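Long-range contacts in ABC transporter periplasmic peptide-binding protein (Pseudoalteromonas, PDB 4QFO), which probably binds short peptides in the periplasm, here a Met-Leu pair, and delivers them to an ABC transporter for uptake: residues 43-48 against 138-143; 38-43 against 50-55; 120-125 against 183-188. All coordinates share one frame; numbering follows the deposited sequence.

Contacts 1 and 2 sit side by side at the bound methionine and leucine, with contact 3 behind them, meeting both around N43. Contacts 1 and 2 share N43, have centres 11 Å apart and both touch the two ligand residues; T47 CG2 lies 3.6 Å from I53 CD1 where they meet. Contact 3 lies 11 Å, centre to centre, from contact 1 and about 17 Å from contact 2, and has no atom on the ligand: the side chain of V184 is about 11 Å from the methionine. Two probable hydrogen bonds tie it to contact 1, from R124 NH1 to Y140 OH (2.8 Å) and from Q45 NE2 to T121 O (3.1 Å).

Contact 1: 43-48 against 138-143. With LEU (leucine), chain D; MET (methionine), chain C.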
loop_
_atom_site.group_PDB
_atom_site.type_symbol
_atom_site.label_atom_id
_atom_site.label_comp_id
_atom_site.label_asym_id
_atom_site.label_seq_id
_atom_site.Cartn_x
_atom_site.Cartn_y
_atom_site.Cartn_z
ATOM N N ASN A 43 -6.772 6.087 -11.165
ATOM C CA ASN A 43 -7.367 4.775 -10.985
ATOM C C ASN A 43 -6.474 3.923 -10.080
ATOM O O ASN A 43 -5.353 3.594 -10.461
ATOM C CB ASN A 43 -7.571 4.081 -12.335
ATOM C CG ASN A 43 -8.216 2.720 -12.186
ATOM O OD1 ASN A 43 -8.649 2.345 -11.097
ATOM N ND2 ASN A 43 -8.282 1.973 -13.274
ATOM N N PRO A 44 -6.966 3.584 -8.871
ATOM C CA PRO A 44 -6.235 2.800 -7.854
ATOM C C PRO A 44 -5.741 1.441 -8.362
ATOM O O PRO A 44 -4.770 0.893 -7.836
ATOM C CB PRO A 44 -7.291 2.572 -6.759
ATOM C CG PRO A 44 -8.277 3.669 -6.932
ATOM C CD PRO A 44 -8.286 4.032 -8.387
ATOM N N GLN A 45 -6.432 0.897 -9.358
ATOM C CA GLN A 45 -6.101 -0.398 -9.932
ATOM C C GLN A 45 -4.687 -0.475 -10.488
ATOM O O GLN A 45 -4.130 -1.567 -10.579
ATOM C CB GLN A 45 -7.052 -0.721 -11.087
ATOM C CG GLN A 45 -8.474 -1.007 -10.702
ATOM C CD GLN A 45 -9.302 -1.423 -11.901
ATOM O OE1 GLN A 45 -9.076 -0.944 -13.022
ATOM N NE2 GLN A 45 -10.256 -2.323 -11.681
ATOM N N VAL A 46 -4.123 0.661 -10.906
ATOM C CA VAL A 46 -2.851 0.618 -11.620
ATOM C C VAL A 46 -1.628 0.903 -10.730
ATOM O O VAL A 46 -0.533 1.146 -11.229
ATOM C CB VAL A 46 -2.851 1.556 -12.879
ATOM C CG1 VAL A 46 -3.943 1.163 -13.852
ATOM C CG2 VAL A 46 -3.004 3.002 -12.485
ATOM N N THR A 47 -1.804 0.873 -9.409
ATOM C CA THR A 47 -0.695 1.204 -8.504
ATOM C C THR A 47 -0.809 0.509 -7.145
ATOM O O THR A 47 -1.880 0.026 -6.781
ATOM C CB THR A 47 -0.576 2.751 -8.280
ATOM O OG1 THR A 47 0.672 3.059 -7.646
ATOM C CG2 THR A 47 -1.727 3.278 -7.414
ATOM N N THR A 48 0.300 0.464 -6.405
ATOM C CA THR A 48 0.279 0.066 -4.999
ATOM C C THR A 48 0.858 1.165 -4.122
ATOM O O THR A 48 1.088 0.961 -2.937
ATOM C CB THR A 48 1.041 -1.253 -4.729
ATOM O OG1 THR A 48 2.400 -1.147 -5.191
ATOM C CG2 THR A 48 0.341 -2.417 -5.422
ATOM N N ALA A 138 -1.996 -3.411 -18.989
ATOM C CA ALA A 138 -2.432 -4.527 -18.166
ATOM C C ALA A 138 -1.527 -4.503 -16.955
ATOM O O ALA A 138 -1.017 -5.542 -16.526
ATOM C CB ALA A 138 -2.303 -5.862 -18.895
ATOM N N ASN A 139 -1.297 -3.302 -16.438
ATOM C CA ASN A 139 -0.527 -3.132 -15.214
ATOM C C ASN A 139 -1.472 -2.921 -14.036
ATOM O O ASN A 139 -1.997 -1.820 -13.842
ATOM C CB ASN A 139 0.438 -1.951 -15.331
ATOM C CG ASN A 139 1.471 -1.933 -14.207
ATOM O OD1 ASN A 139 1.509 -1.013 -13.382
ATOM N ND2 ASN A 139 2.298 -2.974 -14.156
ATOM N N TYR A 140 -1.694 -3.988 -13.273
ATOM C CA TYR A 140 -2.611 -3.984 -12.128
ATOM C C TYR A 140 -1.833 -4.628 -10.990
ATOM O O TYR A 140 -2.130 -5.749 -10.571
ATOM C CB TYR A 140 -3.884 -4.775 -12.466
ATOM C CG TYR A 140 -4.478 -4.316 -13.766
ATOM C CD1 TYR A 140 -4.944 -3.015 -13.900
ATOM C CD2 TYR A 140 -4.526 -5.154 -14.882
ATOM C CE1 TYR A 140 -5.468 -2.545 -15.095
ATOM C CE2 TYR A 140 -5.055 -4.692 -16.100
ATOM C CZ TYR A 140 -5.523 -3.380 -16.189
ATOM O OH TYR A 140 -6.034 -2.881 -17.360
ATOM N N PRO A 141 -0.801 -3.915 -10.511
ATOM C CA PRO A 141 0.255 -4.517 -9.698
ATOM C C PRO A 141 -0.265 -5.226 -8.439
ATOM O O PRO A 141 0.224 -6.327 -8.161
ATOM C CB PRO A 141 1.183 -3.336 -9.376
ATOM C CG PRO A 141 0.379 -2.102 -9.668
ATOM C CD PRO A 141 -0.588 -2.477 -10.735
ATOM N N TYR A 142 -1.244 -4.668 -7.720
ATOM C CA TYR A 142 -1.718 -5.376 -6.526
ATOM C C TYR A 142 -2.385 -6.701 -6.893
ATOM O O TYR A 142 -2.081 -7.752 -6.326
ATOM C CB TYR A 142 -2.658 -4.544 -5.645
ATOM C CG TYR A 142 -3.126 -5.346 -4.449
ATOM C CD1 TYR A 142 -2.324 -5.472 -3.317
ATOM C CD2 TYR A 142 -4.342 -6.032 -4.469
ATOM C CE1 TYR A 142 -2.727 -6.231 -2.225
ATOM C CE2 TYR A 142 -4.759 -6.802 -3.373
ATOM C CZ TYR A 142 -3.942 -6.895 -2.255
ATOM O OH TYR A 142 -4.329 -7.644 -1.167
ATOM N N PHE A 143 -3.282 -6.663 -7.864
ATOM C CA PHE A 143 -4.029 -7.869 -8.194
ATOM C C PHE A 143 -3.165 -8.943 -8.864
ATOM O O PHE A 143 -3.354 -10.137 -8.658
ATOM C CB PHE A 143 -5.245 -7.497 -9.009
ATOM C CG PHE A 143 -6.185 -6.587 -8.268
ATOM C CD1 PHE A 143 -7.035 -7.096 -7.289
ATOM C CD2 PHE A 143 -6.202 -5.227 -8.522
ATOM C CE1 PHE A 143 -7.889 -6.264 -6.599
ATOM C CE2 PHE A 143 -7.068 -4.387 -7.836
ATOM C CZ PHE A 143 -7.909 -4.899 -6.881
HETATM N N LEU D . 2.639 0.898 -0.657
HETATM C CA LEU D . 3.977 1.425 -0.465
HETATM C C LEU D . 3.836 2.757 0.251
HETATM O O LEU D . 2.855 3.472 0.010
HETATM C CB LEU D . 4.644 1.644 -1.821
HETATM C CG LEU D . 5.564 0.585 -2.428
HETATM C CD1 LEU D . 5.221 -0.807 -1.957
HETATM C CD2 LEU D . 5.563 0.689 -3.957
HETATM O OXT LEU D . 4.680 3.155 1.069
HETATM N N MET C . 0.104 -1.275 0.596
HETATM C CA MET C . 0.510 0.013 0.044
HETATM C C MET C . 1.960 0.349 0.338
HETATM O O MET C . 2.451 0.134 1.445
HETATM C CB MET C . -0.373 1.133 0.601
HETATM C CG MET C . -1.662 1.306 -0.180
HETATM S SD MET C . -2.921 2.268 0.703
HETATM C CE MET C . -1.923 3.279 1.791
HETATM O O HOH W 1 -3.075 -2.363 -7.934
#
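Water 1 is gripped by three backbone groups and joins the two segments: it donates to Q45 O (3.0 Å) and to T47 O, and accepts from Y142 N (3.0 Å), an amide in the first turn of helix 141-145. The direct approaches are weaker. Q45 O receives a CA-H...O contact from Y140 (CA to O 3.2 Å, 150° at the hydrogen), and N139 O takes a similar one from V46 CA. Q45 O also lies at the edge of the Y140 ring, near its plane, while V46 CG1 approaches the same ring obliquely at CE1.

Y140 is the N-cap residue of helix 141-145. With its CG anti to the carbonyl carbon (chi1 -51°), its ring runs back beside Q45 and V46, and its hydroxyl reaches R124 and the carbonyl of H133. P141 opens the helix and turns its ring onto the loop, CD against V46 C (3.5 Å) and CG against T47 CA. Farther along, T48 CG2 packs on Y142 CB (3.7 Å), the two side chains crossing at about a right angle. T48 also reaches the peptide site: its O accepts from the leucine N (2.8 Å), consistent with the ligand-binding role of a family 5 solute-binding protein.

Within 43-48, N43 OD1 accepts from Q45 N in an Asx turn, the donor standing well above the carbonyl plane. N43 ND2 gives a nearly straight bond to Q45 OE1 (166°); this bond, with a second from N43 ND2 to D204 OD1, fixes the rotation of the N43 amide, while Q45 NE2 reaches the carbonyl of T121.

Contact 2: 38-43 against 50-55; sequences NPVSFN and GSTIDI. With MET (methionine), chain C; LEU (leucine), chain D.
The hydrogen bonding across 38-43 and 50-55 centres on T52 OG1, which accepts from V40 N at 3.0 Å in a nearly straight bond (167°). The same hydroxyl donates to water 2 (2.7 Å from OG1), and that water passes a hydrogen bond on to N38 O. One helix side chain therefore meets the loop backbone at two points, directly at V40 and through water at N38. The torsion accounts for this: OG1 stands anti to the carbonyl carbon (chi1 -66°) and faces the loop, while CG2 occupies the position anti to N.

Van der Waals contact surrounds that bond. T52 CG2 rests 3.5 Å from S41 O, and V40 CG2 comes to 3.6 Å from T52 OG1, with the side chains of V40 and T52 crossing at about a right angle. With alanine in place of T52, V40 N is likely to lose its acceptor and water 2 its link to the helix.

Helix 50-60 starts at the ligand, and the loop after strand 30-35 lies along its flank. G50 N donates to the leucine O (2.8 Å, 145°), an oxygen that a side-chain CB at this position would strike. Three residues on, I53 CG2 packs on the methionine SD (3.8 Å), so the start of the helix forms part of the peptide pocket.

The apolar contribution comes from P39 CD against I55 CD1 (3.9 Å), the two side chains meeting at an oblique angle; around them, P39 also touches I246 and I55 reaches V224 and F226. Inside the loop, S41 OG accepts from N43 N (2.9 Å) in an ST turn. The F42 ring packs edge-to-face with Y215 and Y218.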
loop_
_atom_site.group_PDB
_atom_site.type_symbol
_atom_site.label_atom_id
_atom_site.label_comp_id
_atom_site.label_asym_id
_atom_site.label_seq_id
_atom_site.Cartn_x
_atom_site.Cartn_y
_atom_site.Cartn_z
ATOM N N ASN A 38 3.103 13.360 -5.791
ATOM C CA ASN A 38 2.248 13.418 -6.964
ATOM C C ASN A 38 1.551 12.091 -7.248
ATOM O O ASN A 38 2.204 11.043 -7.256
ATOM C CB ASN A 38 3.102 13.791 -8.166
ATOM C CG ASN A 38 2.282 14.250 -9.313
ATOM O OD1 ASN A 38 2.236 13.605 -10.354
ATOM N ND2 ASN A 38 1.602 15.371 -9.131
ATOM N N PRO A 39 0.222 12.131 -7.481
ATOM C CA PRO A 39 -0.551 10.930 -7.819
ATOM C C PRO A 39 -0.136 10.419 -9.183
ATOM O O PRO A 39 -0.101 11.227 -10.109
ATOM C CB PRO A 39 -1.994 11.460 -7.915
ATOM C CG PRO A 39 -1.851 12.876 -8.269
ATOM C CD PRO A 39 -0.615 13.343 -7.515
ATOM N N VAL A 40 0.152 9.126 -9.316
ATOM C CA VAL A 40 0.601 8.566 -10.593
ATOM C C VAL A 40 -0.568 8.199 -11.492
ATOM O O VAL A 40 -0.390 7.956 -12.677
ATOM C CB VAL A 40 1.448 7.280 -10.401
ATOM C CG1 VAL A 40 2.634 7.560 -9.532
ATOM C CG2 VAL A 40 0.592 6.153 -9.818
ATOM N N SER A 41 -1.764 8.118 -10.918
ATOM C CA SER A 41 -2.948 7.792 -11.697
ATOM C C SER A 41 -4.188 8.221 -10.930
ATOM O O SER A 41 -4.100 8.518 -9.752
ATOM C CB SER A 41 -3.011 6.292 -11.947
ATOM O OG SER A 41 -4.229 5.960 -12.588
ATOM N N PHE A 42 -5.336 8.257 -11.598
ATOM C CA PHE A 42 -6.600 8.479 -10.910
ATOM C C PHE A 42 -7.415 7.200 -10.841
ATOM O O PHE A 42 -8.578 7.216 -10.479
ATOM C CB PHE A 42 -7.376 9.669 -11.499
ATOM C CG PHE A 42 -6.808 10.976 -11.071
ATOM C CD1 PHE A 42 -7.225 11.570 -9.893
ATOM C CD2 PHE A 42 -5.780 11.568 -11.794
ATOM C CE1 PHE A 42 -6.663 12.750 -9.457
ATOM C CE2 PHE A 42 -5.211 12.759 -11.374
ATOM C CZ PHE A 42 -5.647 13.352 -10.205
ATOM N N ASN A 43 -6.772 6.087 -11.165
ATOM C CA ASN A 43 -7.367 4.775 -10.985
ATOM C C ASN A 43 -6.474 3.923 -10.080
ATOM O O ASN A 43 -5.353 3.594 -10.461
ATOM C CB ASN A 43 -7.571 4.081 -12.335
ATOM C CG ASN A 43 -8.216 2.720 -12.186
ATOM O OD1 ASN A 43 -8.649 2.345 -11.097
ATOM N ND2 ASN A 43 -8.282 1.973 -13.274
ATOM N N GLY A 50 0.965 4.245 -1.842
ATOM C CA GLY A 50 0.031 4.816 -0.887
ATOM C C GLY A 50 -0.222 6.306 -1.055
ATOM O O GLY A 50 -1.302 6.807 -0.714
ATOM N N SER A 51 0.773 7.020 -1.575
ATOM C CA SER A 51 0.647 8.461 -1.771
ATOM C C SER A 51 -0.440 8.724 -2.775
ATOM O O SER A 51 -1.183 9.706 -2.656
ATOM C CB SER A 51 1.964 9.066 -2.256
ATOM O OG SER A 51 3.027 8.666 -1.421
ATOM N N THR A 52 -0.543 7.841 -3.767
ATOM C CA THR A 52 -1.611 7.952 -4.762
ATOM C C THR A 52 -2.963 7.553 -4.190
ATOM O O THR A 52 -3.946 8.288 -4.325
ATOM C CB THR A 52 -1.315 7.133 -6.033
ATOM O OG1 THR A 52 -0.184 7.694 -6.696
ATOM C CG2 THR A 52 -2.512 7.149 -6.994
ATOM N N ILE A 53 -3.001 6.388 -3.551
ATOM C CA ILE A 53 -4.219 5.841 -2.973
ATOM C C ILE A 53 -4.851 6.792 -1.960
ATOM O O ILE A 53 -6.080 6.945 -1.903
ATOM C CB ILE A 53 -3.936 4.504 -2.264
ATOM C CG1 ILE A 53 -3.205 3.570 -3.224
ATOM C CG2 ILE A 53 -5.237 3.868 -1.803
ATOM C CD1 ILE A 53 -3.935 3.427 -4.565
ATOM N N ASP A 54 -4.004 7.418 -1.153
ATOM C CA ASP A 54 -4.468 8.344 -0.142
ATOM C C ASP A 54 -5.244 9.502 -0.756
ATOM O O ASP A 54 -6.201 9.989 -0.172
ATOM C CB ASP A 54 -3.293 8.870 0.675
ATOM C CG ASP A 54 -2.970 7.978 1.846
ATOM O OD1 ASP A 54 -3.775 7.064 2.121
ATOM O OD2 ASP A 54 -1.927 8.192 2.497
ATOM N N ILE A 55 -4.825 9.933 -1.939
ATOM C CA ILE A 55 -5.465 11.041 -2.596
ATOM C C ILE A 55 -6.802 10.638 -3.220
ATOM O O ILE A 55 -7.785 11.364 -3.076
ATOM C CB ILE A 55 -4.572 11.644 -3.687
ATOM C CG1 ILE A 55 -3.357 12.332 -3.059
ATOM C CG2 ILE A 55 -5.370 12.627 -4.539
ATOM C CD1 ILE A 55 -2.280 12.682 -4.060
HETATM N N MET C . 0.104 -1.275 0.596
HETATM C CA MET C . 0.510 0.013 0.044
HETATM C C MET C . 1.960 0.349 0.338
HETATM O O MET C . 2.451 0.134 1.445
HETATM C CB MET C . -0.373 1.133 0.601
HETATM C CG MET C . -1.662 1.306 -0.180
HETATM S SD MET C . -2.921 2.268 0.703
HETATM C CE MET C . -1.923 3.279 1.791
HETATM N N LEU D . 2.639 0.898 -0.657
HETATM C CA LEU D . 3.977 1.425 -0.465
HETATM C C LEU D . 3.836 2.757 0.251
HETATM O O LEU D . 2.855 3.472 0.010
HETATM C CB LEU D . 4.644 1.644 -1.821
HETATM C CG LEU D . 5.564 0.585 -2.428
HETATM C CD1 LEU D . 5.221 -0.807 -1.957
HETATM C CD2 LEU D . 5.563 0.689 -3.957
HETATM O OXT LEU D . 4.680 3.155 1.069
HETATM O O HOH W 2 2.207 8.544 -5.676
#

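Contact 3: 120-125 against 183-188; sequences FTFSRL and AVVLSK
K188 CA lies over one face of the F120 ring, 4.0 Å from CD2, and the F120 side chain presses CB to CB on K188 (3.7 Å). With its CG anti to the backbone N (chi1 167°), the F120 ring lies along the start of helix 188-195, where A191 and M192 also touch it and Y132 meets it edge-to-face. The F122 ring is used differently. A183 CB sits at its edge, in plane, 3.7 Å from CE1, and A183 O approaches the rim at CZ (3.5 Å); V185 CG2 lies near the plane at a looser distance from CE2. One face of the F122 ring carries T121 CG2, offset toward the rim, so neighbouring residues of the helix pack on each other as well as on the loop.

Between the two rings T121 makes the polar link. L186 N donates to T121 OG1 (2.8 Å, 155°), and OG1 is also hydrogen-bonded to D117 O, one helical turn back. This hydroxyl thus serves both its own helix and the loop. The methyl branch points to V184 O, 3.2 Å from CG2, while L186 CB leans on OG1 (3.4 Å).

R124 touches this segment lightly, its guanidinium lying obliquely to L186 CD1; its charge is paired with D204 in a salt bridge. At the far end of the loop, D117 OD1 accepts from K188 N, and S187 is the N-cap of helix 188-195, its OG accepting from Y190 N. With T121 OG1 holding L186 N, the loop entering that capped helix is fixed against helix 115-126, within the family 5 solute-binding region and behind the peptide site.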
loop_
_atom_site.group_PDB
_atom_site.type_symbol
_atom_site.label_atom_id
_atom_site.label_comp_id
_atom_site.label_asym_id
_atom_site.label_seq_id
_atom_site.Cartn_x
_atom_site.Cartn_y
_atom_site.Cartn_z
ATOM N N PHE A 120 -17.457 -5.226 -15.495
ATOM C CA PHE A 120 -16.457 -4.502 -16.247
ATOM C C PHE A 120 -15.233 -4.220 -15.403
ATOM O O PHE A 120 -14.102 -4.442 -15.842
ATOM C CB PHE A 120 -16.991 -3.168 -16.757
ATOM C CG PHE A 120 -15.909 -2.265 -17.272
ATOM C CD1 PHE A 120 -15.393 -2.443 -18.550
ATOM C CD2 PHE A 120 -15.386 -1.267 -16.473
ATOM C CE1 PHE A 120 -14.382 -1.628 -19.025
ATOM C CE2 PHE A 120 -14.371 -0.447 -16.936
ATOM C CZ PHE A 120 -13.868 -0.620 -18.215
ATOM N N THR A 121 -15.463 -3.708 -14.196
ATOM C CA THR A 121 -14.370 -3.275 -13.313
ATOM C C THR A 121 -13.412 -4.415 -12.971
ATOM O O THR A 121 -12.197 -4.306 -13.169
ATOM C CB THR A 121 -14.905 -2.632 -12.015
ATOM O OG1 THR A 121 -15.565 -1.403 -12.334
ATOM C CG2 THR A 121 -13.777 -2.345 -11.035
ATOM N N PHE A 122 -13.950 -5.524 -12.487
ATOM C CA PHE A 122 -13.077 -6.609 -12.056
ATOM C C PHE A 122 -12.573 -7.536 -13.171
ATOM O O PHE A 122 -11.482 -8.101 -13.053
ATOM C CB PHE A 122 -13.684 -7.346 -10.864
ATOM C CG PHE A 122 -13.868 -6.451 -9.667
ATOM C CD1 PHE A 122 -12.843 -6.274 -8.753
ATOM C CD2 PHE A 122 -15.046 -5.744 -9.489
ATOM C CE1 PHE A 122 -12.998 -5.424 -7.675
ATOM C CE2 PHE A 122 -15.208 -4.890 -8.410
ATOM C CZ PHE A 122 -14.187 -4.729 -7.503
ATOM N N SER A 123 -13.337 -7.669 -14.254
ATOM C CA SER A 123 -12.885 -8.494 -15.374
ATOM C C SER A 123 -11.753 -7.788 -16.121
ATOM O O SER A 123 -10.896 -8.441 -16.702
ATOM C CB SER A 123 -14.034 -8.864 -16.319
ATOM O OG SER A 123 -14.448 -7.733 -17.065
ATOM N N ARG A 124 -11.728 -6.457 -16.078
ATOM C CA ARG A 124 -10.589 -5.715 -16.621
ATOM C C ARG A 124 -9.246 -6.211 -16.058
ATOM O O ARG A 124 -8.230 -6.213 -16.759
ATOM C CB ARG A 124 -10.754 -4.202 -16.401
ATOM C CG ARG A 124 -9.501 -3.485 -15.916
ATOM C CD ARG A 124 -8.925 -2.505 -16.944
ATOM N NE ARG A 124 -9.160 -1.128 -16.529
ATOM C CZ ARG A 124 -8.310 -0.109 -16.654
ATOM N NH1 ARG A 124 -7.107 -0.249 -17.203
ATOM N NH2 ARG A 124 -8.690 1.080 -16.216
ATOM N N LEU A 125 -9.261 -6.656 -14.806
ATOM C CA LEU A 125 -8.046 -7.079 -14.106
ATOM C C LEU A 125 -7.466 -8.412 -14.550
ATOM O O LEU A 125 -6.257 -8.618 -14.460
ATOM C CB LEU A 125 -8.306 -7.165 -12.602
ATOM C CG LEU A 125 -8.798 -5.888 -11.940
ATOM C CD1 LEU A 125 -9.235 -6.177 -10.500
ATOM C CD2 LEU A 125 -7.705 -4.821 -11.998
ATOM N N ALA A 183 -9.694 -2.160 -4.973
ATOM C CA ALA A 183 -10.912 -2.751 -5.537
ATOM C C ALA A 183 -12.077 -1.756 -5.658
ATOM O O ALA A 183 -13.225 -2.088 -5.346
ATOM C CB ALA A 183 -11.338 -3.959 -4.697
ATOM N N VAL A 184 -11.792 -0.537 -6.099
ATOM C CA VAL A 184 -12.854 0.451 -6.292
ATOM C C VAL A 184 -13.716 0.020 -7.472
ATOM O O VAL A 184 -13.280 -0.772 -8.313
ATOM C CB VAL A 184 -12.289 1.847 -6.607
ATOM C CG1 VAL A 184 -11.567 2.435 -5.402
ATOM C CG2 VAL A 184 -11.364 1.788 -7.820
ATOM N N VAL A 185 -14.945 0.522 -7.528
ATOM C CA VAL A 185 -15.843 0.241 -8.641
ATOM C C VAL A 185 -15.782 1.385 -9.667
ATOM O O VAL A 185 -15.829 2.549 -9.299
ATOM C CB VAL A 185 -17.287 0.060 -8.165
ATOM C CG1 VAL A 185 -18.232 0.030 -9.354
ATOM C CG2 VAL A 185 -17.417 -1.218 -7.334
ATOM N N LEU A 186 -15.673 1.034 -10.946
ATOM C CA LEU A 186 -15.520 2.009 -12.020
ATOM C C LEU A 186 -16.765 2.014 -12.901
ATOM O O LEU A 186 -17.610 1.133 -12.795
ATOM C CB LEU A 186 -14.274 1.679 -12.864
ATOM C CG LEU A 186 -12.960 1.503 -12.081
ATOM C CD1 LEU A 186 -11.798 1.045 -12.969
ATOM C CD2 LEU A 186 -12.591 2.780 -11.323
ATOM N N SER A 187 -16.855 2.996 -13.787
ATOM C CA SER A 187 -18.022 3.164 -14.648
ATOM C C SER A 187 -17.833 2.534 -16.028
ATOM O O SER A 187 -17.044 3.012 -16.849
ATOM C CB SER A 187 -18.348 4.663 -14.788
ATOM O OG SER A 187 -19.188 4.929 -15.906
ATOM N N LYS A 188 -18.569 1.466 -16.291
ATOM C CA LYS A 188 -18.542 0.863 -17.611
ATOM C C LYS A 188 -19.046 1.822 -18.708
ATOM O O LYS A 188 -18.464 1.886 -19.798
ATOM C CB LYS A 188 -19.335 -0.436 -17.640
ATOM C CG LYS A 188 -19.438 -0.995 -19.038
ATOM C CD LYS A 188 -20.230 -2.290 -19.111
ATOM C CE LYS A 188 -20.046 -2.900 -20.511
ATOM N NZ LYS A 188 -20.753 -4.192 -20.654
#